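Local coordinates for putative cytochrome P450 YjiB (Bacillus subtilis subsp. subtilis, PDB 4RM4), which binds heme and probably acts as a cytochrome P450 monooxygenase, putting one atom of molecular oxygen into its substrates, at residues F51-D54 with D55-V59; P110-Q113 with E114-E118; P269-M272 with P273-V276. All coordinates share one frame; numbering follows the deposited sequence.

Interaction 1 of 3, residues F51-D54 with D55-V59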
loop_
_atom_site.group_PDB
_atom_site.type_symbol
_atom_site.label_atom_id
_atom_site.label_comp_id
_atom_site.label_asym_id
_atom_site.label_seq_id
_atom_site.Cartn_x
_atom_site.Cartn_y
_atom_site.Cartn_z
ATOM N N PHE A 51 -11.713 8.382 13.995
ATOM C CA PHE A 51 -12.076 8.818 12.643
ATOM C C PHE A 51 -11.639 10.232 12.225
ATOM O O PHE A 51 -11.633 10.537 11.033
ATOM C CB PHE A 51 -13.596 8.697 12.434
ATOM C CG PHE A 51 -14.104 7.275 12.458
ATOM C CD1 PHE A 51 -14.124 6.516 11.304
ATOM C CD2 PHE A 51 -14.563 6.703 13.642
ATOM C CE1 PHE A 51 -14.585 5.189 11.327
ATOM C CE2 PHE A 51 -15.020 5.386 13.673
ATOM C CZ PHE A 51 -15.030 4.632 12.510
ATOM N N LEU A 52 -11.303 11.095 13.185
ATOM C CA LEU A 52 -10.928 12.475 12.856
ATOM C C LEU A 52 -9.444 12.599 12.539
ATOM O O LEU A 52 -8.616 11.921 13.138
ATOM C CB LEU A 52 -11.275 13.437 14.003
ATOM C CG LEU A 52 -12.742 13.705 14.358
ATOM C CD1 LEU A 52 -12.844 14.623 15.562
ATOM C CD2 LEU A 52 -13.491 14.312 13.175
ATOM N N TYR A 53 -9.109 13.480 11.608
ATOM C CA TYR A 53 -7.706 13.659 11.216
ATOM C C TYR A 53 -6.724 13.869 12.395
ATOM O O TYR A 53 -5.713 13.180 12.498
ATOM C CB TYR A 53 -7.586 14.798 10.201
ATOM C CG TYR A 53 -6.189 15.016 9.671
ATOM C CD1 TYR A 53 -5.774 14.443 8.468
ATOM C CD2 TYR A 53 -5.284 15.797 10.377
ATOM C CE1 TYR A 53 -4.477 14.654 7.985
ATOM C CE2 TYR A 53 -4.008 15.998 9.920
ATOM C CZ TYR A 53 -3.604 15.431 8.727
ATOM O OH TYR A 53 -2.319 15.669 8.291
ATOM N N ASP A 54 -6.987 14.829 13.278
ATOM C CA ASP A 54 -6.048 15.049 14.381
ATOM C C ASP A 54 -5.900 13.820 15.290
ATOM O O ASP A 54 -4.797 13.476 15.729
ATOM C CB ASP A 54 -6.435 16.294 15.199
ATOM C CG ASP A 54 -6.303 17.582 14.402
ATOM O OD1 ASP A 54 -5.621 17.575 13.353
ATOM O OD2 ASP A 54 -6.878 18.605 14.828
ATOM N N ASP A 55 -7.013 13.148 15.571
ATOM C CA ASP A 55 -6.980 11.968 16.420
ATOM C C ASP A 55 -6.234 10.819 15.739
ATOM O O ASP A 55 -5.348 10.194 16.340
ATOM C CB ASP A 55 -8.398 11.547 16.802
ATOM C CG ASP A 55 -9.108 12.599 17.634
ATOM O OD1 ASP A 55 -8.397 13.427 18.230
ATOM O OD2 ASP A 55 -10.358 12.590 17.694
ATOM N N VAL A 56 -6.589 10.553 14.489
ATOM C CA VAL A 56 -5.911 9.514 13.719
ATOM C C VAL A 56 -4.406 9.769 13.643
ATOM O O VAL A 56 -3.602 8.866 13.857
ATOM C CB VAL A 56 -6.472 9.392 12.284
ATOM C CG1 VAL A 56 -5.529 8.537 11.423
ATOM C CG2 VAL A 56 -7.867 8.793 12.303
ATOM N N LYS A 57 -4.013 11.001 13.339
ATOM C CA LYS A 57 -2.593 11.298 13.140
ATOM C C LYS A 57 -1.818 11.153 14.456
ATOM O O LYS A 57 -0.686 10.648 14.478
ATOM C CB LYS A 57 -2.415 12.698 12.541
ATOM C CG LYS A 57 -1.033 12.935 11.960
ATOM C CD LYS A 57 -0.968 14.233 11.183
ATOM C CE LYS A 57 0.370 14.389 10.471
ATOM N NZ LYS A 57 0.333 15.601 9.603
ATOM N N LYS A 58 -2.438 11.562 15.556
ATOM C CA LYS A 58 -1.813 11.405 16.867
ATOM C C LYS A 58 -1.612 9.931 17.222
ATOM O O LYS A 58 -0.527 9.539 17.661
ATOM C CB LYS A 58 -2.638 12.089 17.957
ATOM C CG LYS A 58 -2.106 11.789 19.365
ATOM C CD LYS A 58 -2.560 12.830 20.391
ATOM C CE LYS A 58 -1.972 12.536 21.776
ATOM N NZ LYS A 58 -0.492 12.676 21.808
ATOM N N VAL A 59 -2.656 9.118 17.054
ATOM C CA VAL A 59 -2.550 7.684 17.352
ATOM C C VAL A 59 -1.399 7.054 16.555
ATOM O O VAL A 59 -0.536 6.383 17.101
ATOM C CB VAL A 59 -3.876 6.925 17.056
ATOM C CG1 VAL A 59 -3.688 5.394 17.128
ATOM C CG2 VAL A 59 -4.995 7.387 18.017
HETATM O O HOH W 1 -11.430 10.769 15.993
#

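Interaction 2 of 3, residues P110-Q113 with E114-E118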
loop_
_atom_site.group_PDB
_atom_site.type_symbol
_atom_site.label_atom_id
_atom_site.label_comp_id
_atom_site.label_asym_id
_atom_site.label_seq_id
_atom_site.Cartn_x
_atom_site.Cartn_y
_atom_site.Cartn_z
ATOM N N PRO A 110 13.960 3.637 -15.308
ATOM C CA PRO A 110 14.074 2.979 -16.610
ATOM C C PRO A 110 13.363 1.635 -16.654
ATOM O O PRO A 110 12.512 1.424 -17.523
ATOM C CB PRO A 110 15.583 2.755 -16.753
ATOM C CG PRO A 110 16.234 3.740 -15.808
ATOM C CD PRO A 110 15.176 4.402 -14.983
ATOM N N ARG A 111 13.694 0.734 -15.732
ATOM C CA ARG A 111 13.127 -0.613 -15.767
ATOM C C ARG A 111 11.638 -0.670 -15.438
ATOM O O ARG A 111 10.917 -1.528 -15.949
ATOM C CB ARG A 111 13.900 -1.573 -14.863
ATOM C CG ARG A 111 14.543 -2.730 -15.621
ATOM C CD ARG A 111 13.483 -3.637 -16.244
ATOM N NE ARG A 111 13.973 -4.291 -17.455
ATOM C CZ ARG A 111 13.387 -5.333 -18.037
ATOM N NH1 ARG A 111 12.287 -5.867 -17.515
ATOM N NH2 ARG A 111 13.914 -5.850 -19.139
ATOM N N ILE A 112 11.177 0.233 -14.576
ATOM C CA ILE A 112 9.759 0.272 -14.246
ATOM C C ILE A 112 8.982 0.741 -15.471
ATOM O O ILE A 112 7.884 0.245 -15.748
ATOM C CB ILE A 112 9.489 1.182 -13.031
ATOM C CG1 ILE A 112 10.283 0.660 -11.817
ATOM C CG2 ILE A 112 7.985 1.265 -12.761
ATOM C CD1 ILE A 112 10.399 1.644 -10.656
ATOM N N GLN A 113 9.573 1.670 -16.217
ATOM C CA GLN A 113 8.972 2.162 -17.456
ATOM C C GLN A 113 8.861 1.055 -18.494
ATOM O O GLN A 113 7.832 0.905 -19.153
ATOM C CB GLN A 113 9.758 3.350 -18.018
ATOM C CG GLN A 113 9.108 4.013 -19.239
ATOM C CD GLN A 113 7.761 4.651 -18.930
ATOM O OE1 GLN A 113 7.680 5.631 -18.188
ATOM N NE2 GLN A 113 6.699 4.102 -19.507
ATOM N N GLU A 114 9.923 0.269 -18.631
ATOM C CA GLU A 114 9.936 -0.808 -19.606
ATOM C C GLU A 114 8.885 -1.861 -19.263
ATOM O O GLU A 114 8.166 -2.337 -20.137
ATOM C CB GLU A 114 11.341 -1.410 -19.696
ATOM C CG GLU A 114 12.384 -0.411 -20.179
ATOM C CD GLU A 114 13.820 -0.889 -19.998
ATOM O OE1 GLU A 114 14.039 -1.892 -19.289
ATOM O OE2 GLU A 114 14.731 -0.254 -20.569
ATOM N N ILE A 115 8.780 -2.205 -17.985
ATOM C CA ILE A 115 7.774 -3.152 -17.532
ATOM C C ILE A 115 6.362 -2.641 -17.837
ATOM O O ILE A 115 5.489 -3.380 -18.300
ATOM C CB ILE A 115 7.886 -3.382 -16.017
ATOM C CG1 ILE A 115 9.172 -4.137 -15.684
ATOM C CG2 ILE A 115 6.690 -4.141 -15.515
ATOM C CD1 ILE A 115 9.550 -4.056 -14.211
ATOM N N THR A 116 6.138 -1.373 -17.537
ATOM C CA THR A 116 4.846 -0.752 -17.780
ATOM C C THR A 116 4.504 -0.825 -19.263
ATOM O O THR A 116 3.408 -1.246 -19.637
ATOM C CB THR A 116 4.845 0.725 -17.321
ATOM O OG1 THR A 116 5.071 0.779 -15.902
ATOM C CG2 THR A 116 3.517 1.374 -17.638
ATOM N N ASP A 117 5.444 -0.430 -20.109
ATOM C CA ASP A 117 5.183 -0.431 -21.548
ATOM C C ASP A 117 4.877 -1.835 -22.061
ATOM O O ASP A 117 4.040 -2.007 -22.943
ATOM C CB ASP A 117 6.341 0.197 -22.326
ATOM C CG ASP A 117 6.520 1.667 -22.012
ATOM O OD1 ASP A 117 5.571 2.282 -21.472
ATOM O OD2 ASP A 117 7.603 2.214 -22.308
ATOM N N GLU A 118 5.544 -2.837 -21.494
ATOM C CA GLU A 118 5.334 -4.223 -21.917
ATOM C C GLU A 118 3.953 -4.745 -21.544
ATOM O O GLU A 118 3.328 -5.474 -22.316
ATOM C CB GLU A 118 6.426 -5.135 -21.349
ATOM C CG GLU A 118 7.811 -4.796 -21.862
ATOM C CD GLU A 118 8.827 -5.880 -21.565
ATOM O OE1 GLU A 118 8.442 -6.922 -20.992
ATOM O OE2 GLU A 118 10.014 -5.688 -21.913
#

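Interaction 3 of 3, residues P269-M272 with P273-V276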
loop_
_atom_site.group_PDB
_atom_site.type_symbol
_atom_site.label_atom_id
_atom_site.label_comp_id
_atom_site.label_asym_id
_atom_site.label_seq_id
_atom_site.Cartn_x
_atom_site.Cartn_y
_atom_site.Cartn_z
ATOM N N PRO A 269 0.853 16.071 -18.677
ATOM C CA PRO A 269 1.350 14.996 -17.814
ATOM C C PRO A 269 2.193 15.498 -16.634
ATOM O O PRO A 269 2.435 14.727 -15.710
ATOM C CB PRO A 269 2.192 14.136 -18.768
ATOM C CG PRO A 269 2.519 15.025 -19.912
ATOM C CD PRO A 269 1.360 15.961 -20.054
ATOM N N GLU A 270 2.614 16.760 -16.650
ATOM C CA GLU A 270 3.374 17.309 -15.533
ATOM C C GLU A 270 2.529 17.475 -14.266
ATOM O O GLU A 270 3.061 17.675 -13.178
ATOM C CB GLU A 270 4.053 18.644 -15.896
ATOM C CG GLU A 270 3.104 19.817 -16.121
ATOM C CD GLU A 270 2.500 19.827 -17.516
ATOM O OE1 GLU A 270 2.809 18.908 -18.298
ATOM O OE2 GLU A 270 1.727 20.764 -17.830
ATOM N N LEU A 271 1.215 17.403 -14.407
ATOM C CA LEU A 271 0.355 17.516 -13.238
ATOM C C LEU A 271 0.237 16.196 -12.471
ATOM O O LEU A 271 -0.370 16.150 -11.401
ATOM C CB LEU A 271 -1.033 18.008 -13.643
ATOM C CG LEU A 271 -1.044 19.417 -14.242
ATOM C CD1 LEU A 271 -2.378 19.704 -14.883
ATOM C CD2 LEU A 271 -0.734 20.452 -13.183
ATOM N N MET A 272 0.829 15.131 -13.002
ATOM C CA MET A 272 0.629 13.803 -12.421
ATOM C C MET A 272 1.113 13.608 -10.964
ATOM O O MET A 272 0.386 13.030 -10.154
ATOM C CB MET A 272 1.165 12.710 -13.348
ATOM C CG MET A 272 0.883 11.303 -12.856
ATOM S SD MET A 272 -0.884 10.918 -12.886
ATOM C CE MET A 272 -1.175 10.808 -14.649
ATOM N N PRO A 273 2.326 14.077 -10.614
ATOM C CA PRO A 273 2.719 13.856 -9.211
ATOM C C PRO A 273 1.660 14.370 -8.224
ATOM O O PRO A 273 1.339 13.709 -7.246
ATOM C CB PRO A 273 4.011 14.678 -9.074
ATOM C CG PRO A 273 4.592 14.683 -10.450
ATOM C CD PRO A 273 3.393 14.745 -11.387
ATOM N N GLN A 274 1.126 15.554 -8.487
ATOM C CA GLN A 274 0.113 16.121 -7.617
ATOM C C GLN A 274 -1.193 15.335 -7.674
ATOM O O GLN A 274 -1.922 15.243 -6.689
ATOM C CB GLN A 274 -0.106 17.594 -7.983
ATOM C CG GLN A 274 1.194 18.408 -7.984
ATOM C CD GLN A 274 1.782 18.639 -9.385
ATOM O OE1 GLN A 274 2.172 17.697 -10.087
ATOM N NE2 GLN A 274 1.848 19.909 -9.793
ATOM N N ALA A 275 -1.496 14.775 -8.839
ATOM C CA ALA A 275 -2.711 13.989 -9.006
ATOM C C ALA A 275 -2.577 12.699 -8.203
ATOM O O ALA A 275 -3.541 12.210 -7.604
ATOM C CB ALA A 275 -2.939 13.673 -10.478
ATOM N N VAL A 276 -1.369 12.150 -8.188
ATOM C CA VAL A 276 -1.120 10.953 -7.392
ATOM C C VAL A 276 -1.334 11.231 -5.894
ATOM O O VAL A 276 -1.951 10.431 -5.190
ATOM C CB VAL A 276 0.281 10.364 -7.693
ATOM C CG1 VAL A 276 0.707 9.370 -6.612
ATOM C CG2 VAL A 276 0.264 9.707 -9.067
#

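Interaction 1 of 3, residues F51-D54 with D55-V59
Y53 and K57 lie side by side, one turn apart, and point the same way. K57 NZ donates a hydrogen bond to Y53 OH at 3.0 Å. The lysine chain is extended beyond CG, with that atom anti to the backbone N (chi1 -164°). This brings K57 CD alongside the outer end of the ring, 3.7 Å from Y53 CE2. The phenol oxygen is also bonded to the carbonyl of P338, so two partners fix it. With an alanine in place of Y53, K57 NZ would probably be left without this acceptor and P338 O without its phenol partner.

The backbone bonds open helix 53-61. L52 is the N-cap residue, soon after strand 47-50 of the mixed sheet. V56 N meets L52 O at 2.8 Å. K57 N follows to Y53 O at 2.9 Å, and K58 N to D54 O at 3.0 Å.

One water ties the cap to the first turn. It accepts from L52 N at 2.8 Å and donates to D55 OD2 at 2.7 Å. The same carboxylate oxygen lies beside CB and CD1 of L52.

Packing comes from V56. V56 CG2 lies against the backbone of the cap, 3.3 Å from L52 O. The V56 side chain also touches A312, V314 and A317, while the F51 ring stacks on F313.

Interaction 2 of 3, residues P110-Q113 with E114-E118
R111 and E114 form a salt bridge on a mid-helix turn, with R111 NE 3.0 Å from E114 OE1. The two side chains cross at about a right angle. The guanidinium and carboxylate planes are 82° apart, so this is not the coplanar, two-pronged pair; one oxygen meets NE alone. R111 bends at chi2 (-65°), and its far end runs forward along the helix, toward the following turn. Its NH1 makes a second salt bridge, to E146 of helix 138-147. The arginine thus links an acid of its own helix with one of a neighbouring helix.

This is the i to i+3 and i to i+4 pattern of an alpha helix, here helix 102-123 of the P450 fold. Q113 and D117 are the second polar pair, four residues apart. Q113 NE2 gives a bent hydrogen bond to D117 OD1 at 2.9 Å. The acceptor lies in the amide plane, but the donor comes from above the carboxylate plane. NE2 is also bonded to S365 OG of helix 352-369.

The backbone bonds run from E114 N to P110 O, I115 N to R111 O, T116 N to I112 O and D117 N to Q113 O. T116 OG1 also donates to I112 O, at 2.9 Å. That carbonyl takes T116 N at 3.0 Å, and the two donors reach I112 O from opposite faces of its plane.

Packing follows on the buried side. I112 packs on L357, and T116 on I361. The I115 side chain touches L139, I142 and V143. I115 CG1 sits 3.1 Å from R111 O, and R111 NH1 passes across it at 4.0 Å.

Interaction 3 of 3, residues P269-M272 with P273-V276
M272 folds back along the first turn of its helix and meets both A275 and V276. Its chain bends at chi2 (67°) and again at chi3. M272 SD is thereby brought to 4.2 Å from A275 CB, and as near to V276 CG2. The bent chain is the bump, and the notch between these two smaller side chains receives it. Further back, M272 CG also lies 4.2 Å from V276 CG2, and the two side chains cross at a slant. L363 of helix 352-369 touches M272 and V276, and L265 of helix 261-267 also touches M272.

P273 CD lies 3.5 Å from E270 O, filling the step between the 3-10 turn and the helix. The ring has no N-H to give, which suits a first turn, and its side chain reaches N360. The L271 side chain touches E264 and L265.

Two backbone bonds hold the shape. A275 N reaches L271 O at 3.1 Å, and V276 N reaches M272 O at 2.8 Å. The 3-10 segment 269-271 runs into helix 272-282 without a break in the chain. A proline in the first turn is a familiar start for an alpha helix. By family, this one is helix K of the P450 fold, which carries the ExxR motif, here packed on helix 352-369.

The three contacts come in series along the chain, each a local contact along a helix or at its start. Interaction 1 opens helix 53-61, next to the mixed sheet. Interaction 2 lies within helix 102-123, and interaction 3 starts helix 272-282. Interactions 1 and 2 are on opposite sides of the chain's centre, with centres about 38 Å apart. Interactions 2 and 3 are closer, about 19 Å between centres, and both pack on helix 352-369. The centres of interactions 1 and 3 are about 27 Å apart. None touches another. The side chains of V56, I112 and V276 come within about 8 to 10 Å of the heme, consistent with a place in the second shell of packing around it.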